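Local coordinates for bifunctional thiamine biosynthesis protein ThiDN (Methanocaldococcus jannaschii DSM 2661, PDB 2PHP) that probably makes thiamine phosphate from a thiazole phosphate and hydroxymethylpyrimidine diphosphate through its C-terminal ThiN domain, the part crystallised, and, through its N-terminal ThiD section, phosphorylates the pyrimidine, at the interface of chains A and B. Numbering follows the deposited sequence. Chains: chain A/B, Uncharacterized protein MJ0236.

The interface of chains A and B. Residues chain A 36, 53-56, 69-70, 75-76; chain B 58-62, 66.
B:Lys61 reaches from a hairpin turn of chain B into a cluster of backbone carbonyls in chain A, and B:Tyr66, on strand 65-67 beyond the turn, holds A:Thr54. The lysine chain is folded rather than extended, bent at chi2, chi3 and chi4 (82°, 67° and 52°), so that its methylenes curl past the carbonyls of A:Thr54 and A:Ala75. Its tip is gripped twice: NZ donates to A:Leu53 O nearly along the C=O axis, at 3.1 Å, and to A:Ala75 O from above the carbonyl plane, at 2.8 Å. A:Asn36 sets up the first acceptor: its amide pairs with A:Leu53 in both directions, ND2 giving to the carbonyl O on a lone pair (3.0 Å) and OD1 receiving the backbone N. A:Asn36 and B:Lys61 thus meet tip to tip as fellow donors to one oxygen, without bonding each other. The backbone N of B:Lys61 bonds A:Thr54 O in the carbonyl plane, at 2.8 Å. An alanine in place of B:Lys61 would probably weaken the interface, since both bonds from the side-chain amine NZ and the packing of the outer methylenes would go. Nearby, A:Thr54 and B:Tyr66 cross at about a right angle, OG1 to the phenol OH at 2.6 Å; A:Asp70 N also donates to OG1 (3.0 Å), fixing the threonine hydroxyl. The tyrosine ring packs tightly by CE2 on A:Gly55 CA and by CZ on A:Gly69 CA, with B:Asn60 CB over the rim of one face and A:Thr54 O at the edge in plane. A:Thr54 CG2 packs obliquely on B:Leu62 CD1 (3.7 Å). On the loose side, the extended B:Lys59 side chain points away from chain A, which hides little of it. The patch joins the loop after strand 50-53 of A, with the segments before strand 71-73 and helix 77-87, to the turn between strands 57-59 and 65-67 of B; two-fold symmetry repeats it with chains exchanged, in what may be a natural dimer.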
# COMPACT_ATOMS: atom_id res chain seq x y z
N ASN A 36 0.61 -16.67 5.59
CA ASN A 36 1.94 -16.15 5.30
C ASN A 36 2.62 -17.32 4.61
O ASN A 36 2.20 -18.46 4.78
CB ASN A 36 2.73 -15.76 6.56
CG ASN A 36 3.88 -14.79 6.24
OD1 ASN A 36 4.33 -14.70 5.10
ND2 ASN A 36 4.36 -14.07 7.26
N LEU A 53 6.73 -12.88 4.43
CA LEU A 53 6.10 -11.56 4.36
C LEU A 53 6.14 -10.92 5.74
O LEU A 53 5.87 -11.58 6.74
CB LEU A 53 4.64 -11.67 3.91
CG LEU A 53 4.38 -12.10 2.47
CD1 LEU A 53 2.88 -12.30 2.27
CD2 LEU A 53 4.92 -11.06 1.51
N THR A 54 6.47 -9.63 5.77
CA THR A 54 6.52 -8.88 7.02
C THR A 54 5.09 -8.61 7.46
O THR A 54 4.84 -8.29 8.62
CB THR A 54 7.24 -7.52 6.85
OG1 THR A 54 6.60 -6.79 5.80
CG2 THR A 54 8.73 -7.74 6.51
N GLY A 55 4.16 -8.73 6.52
CA GLY A 55 2.76 -8.54 6.84
C GLY A 55 2.12 -9.91 6.69
O GLY A 55 2.69 -10.91 7.11
N ARG A 56 0.94 -9.96 6.08
CA ARG A 56 0.27 -11.24 5.83
C ARG A 56 -0.68 -11.12 4.65
O ARG A 56 -0.86 -10.05 4.09
CB ARG A 56 -0.51 -11.71 7.07
CG ARG A 56 0.37 -12.34 8.16
CD ARG A 56 -0.35 -13.44 8.93
NE ARG A 56 0.60 -14.31 9.64
CZ ARG A 56 0.26 -15.41 10.31
NH1 ARG A 56 -1.01 -15.79 10.37
NH2 ARG A 56 1.20 -16.14 10.91
N GLY A 69 2.86 -6.25 2.93
CA GLY A 69 4.25 -6.26 3.36
C GLY A 69 5.28 -6.64 2.32
O GLY A 69 4.98 -6.73 1.13
N ASP A 70 6.50 -6.86 2.78
CA ASP A 70 7.61 -7.22 1.91
C ASP A 70 8.18 -8.56 2.31
O ASP A 70 7.96 -9.02 3.43
CB ASP A 70 8.74 -6.21 2.02
CG ASP A 70 8.28 -4.78 1.88
OD1 ASP A 70 7.73 -4.42 0.82
OD2 ASP A 70 8.48 -4.01 2.85
N ALA A 75 11.49 -12.47 8.98
CA ALA A 75 10.16 -11.87 9.01
C ALA A 75 9.15 -12.68 9.79
O ALA A 75 8.17 -12.14 10.28
CB ALA A 75 9.66 -11.67 7.58
N SER A 76 9.36 -13.99 9.89
CA SER A 76 8.40 -14.81 10.61
C SER A 76 9.03 -15.91 11.44
O SER A 76 9.46 -16.94 10.92
CB SER A 76 7.39 -15.42 9.64
OG SER A 76 6.47 -16.27 10.31
N ILE B 58 -2.96 -4.69 10.78
CA ILE B 58 -2.16 -5.85 11.16
C ILE B 58 -0.73 -5.49 11.54
O ILE B 58 -0.22 -4.42 11.20
CB ILE B 58 -2.12 -6.91 10.02
CG1 ILE B 58 -1.39 -6.35 8.80
CG2 ILE B 58 -3.54 -7.32 9.63
CD1 ILE B 58 -1.17 -7.39 7.70
N LYS B 59 -0.07 -6.42 12.23
CA LYS B 59 1.30 -6.19 12.67
C LYS B 59 2.30 -6.22 11.53
O LYS B 59 2.14 -6.99 10.57
CB LYS B 59 1.72 -7.23 13.71
CG LYS B 59 1.09 -7.03 15.08
CD LYS B 59 1.62 -8.04 16.11
CE LYS B 59 1.04 -7.76 17.50
NZ LYS B 59 1.56 -8.71 18.54
N ASN B 60 3.30 -5.36 11.61
CA ASN B 60 4.38 -5.33 10.64
C ASN B 60 5.47 -6.01 11.45
O ASN B 60 6.01 -5.42 12.39
CB ASN B 60 4.80 -3.90 10.30
CG ASN B 60 5.98 -3.86 9.35
OD1 ASN B 60 6.80 -4.77 9.32
ND2 ASN B 60 6.08 -2.78 8.57
N LYS B 61 5.79 -7.26 11.10
CA LYS B 61 6.79 -8.03 11.83
C LYS B 61 8.15 -7.37 12.04
O LYS B 61 8.83 -7.68 13.02
CB LYS B 61 6.99 -9.41 11.16
CG LYS B 61 6.28 -10.56 11.87
CD LYS B 61 4.81 -10.68 11.50
CE LYS B 61 4.64 -11.09 10.03
NZ LYS B 61 5.43 -12.30 9.69
N LEU B 62 8.55 -6.47 11.13
CA LEU B 62 9.83 -5.76 11.25
C LEU B 62 9.67 -4.60 12.23
O LEU B 62 10.66 -4.03 12.71
CB LEU B 62 10.33 -5.22 9.89
CG LEU B 62 11.49 -5.99 9.26
CD1 LEU B 62 11.19 -7.50 9.30
CD2 LEU B 62 11.76 -5.48 7.83
N TYR B 66 0.48 -2.21 9.79
CA TYR B 66 -0.04 -1.83 8.48
C TYR B 66 -1.54 -1.59 8.56
O TYR B 66 -2.28 -2.38 9.17
CB TYR B 66 0.16 -2.95 7.45
CG TYR B 66 1.59 -3.33 7.15
CD1 TYR B 66 2.43 -2.48 6.44
CD2 TYR B 66 2.09 -4.58 7.54
CE1 TYR B 66 3.73 -2.86 6.11
CE2 TYR B 66 3.38 -4.96 7.22
CZ TYR B 66 4.19 -4.10 6.50
OH TYR B 66 5.47 -4.48 6.14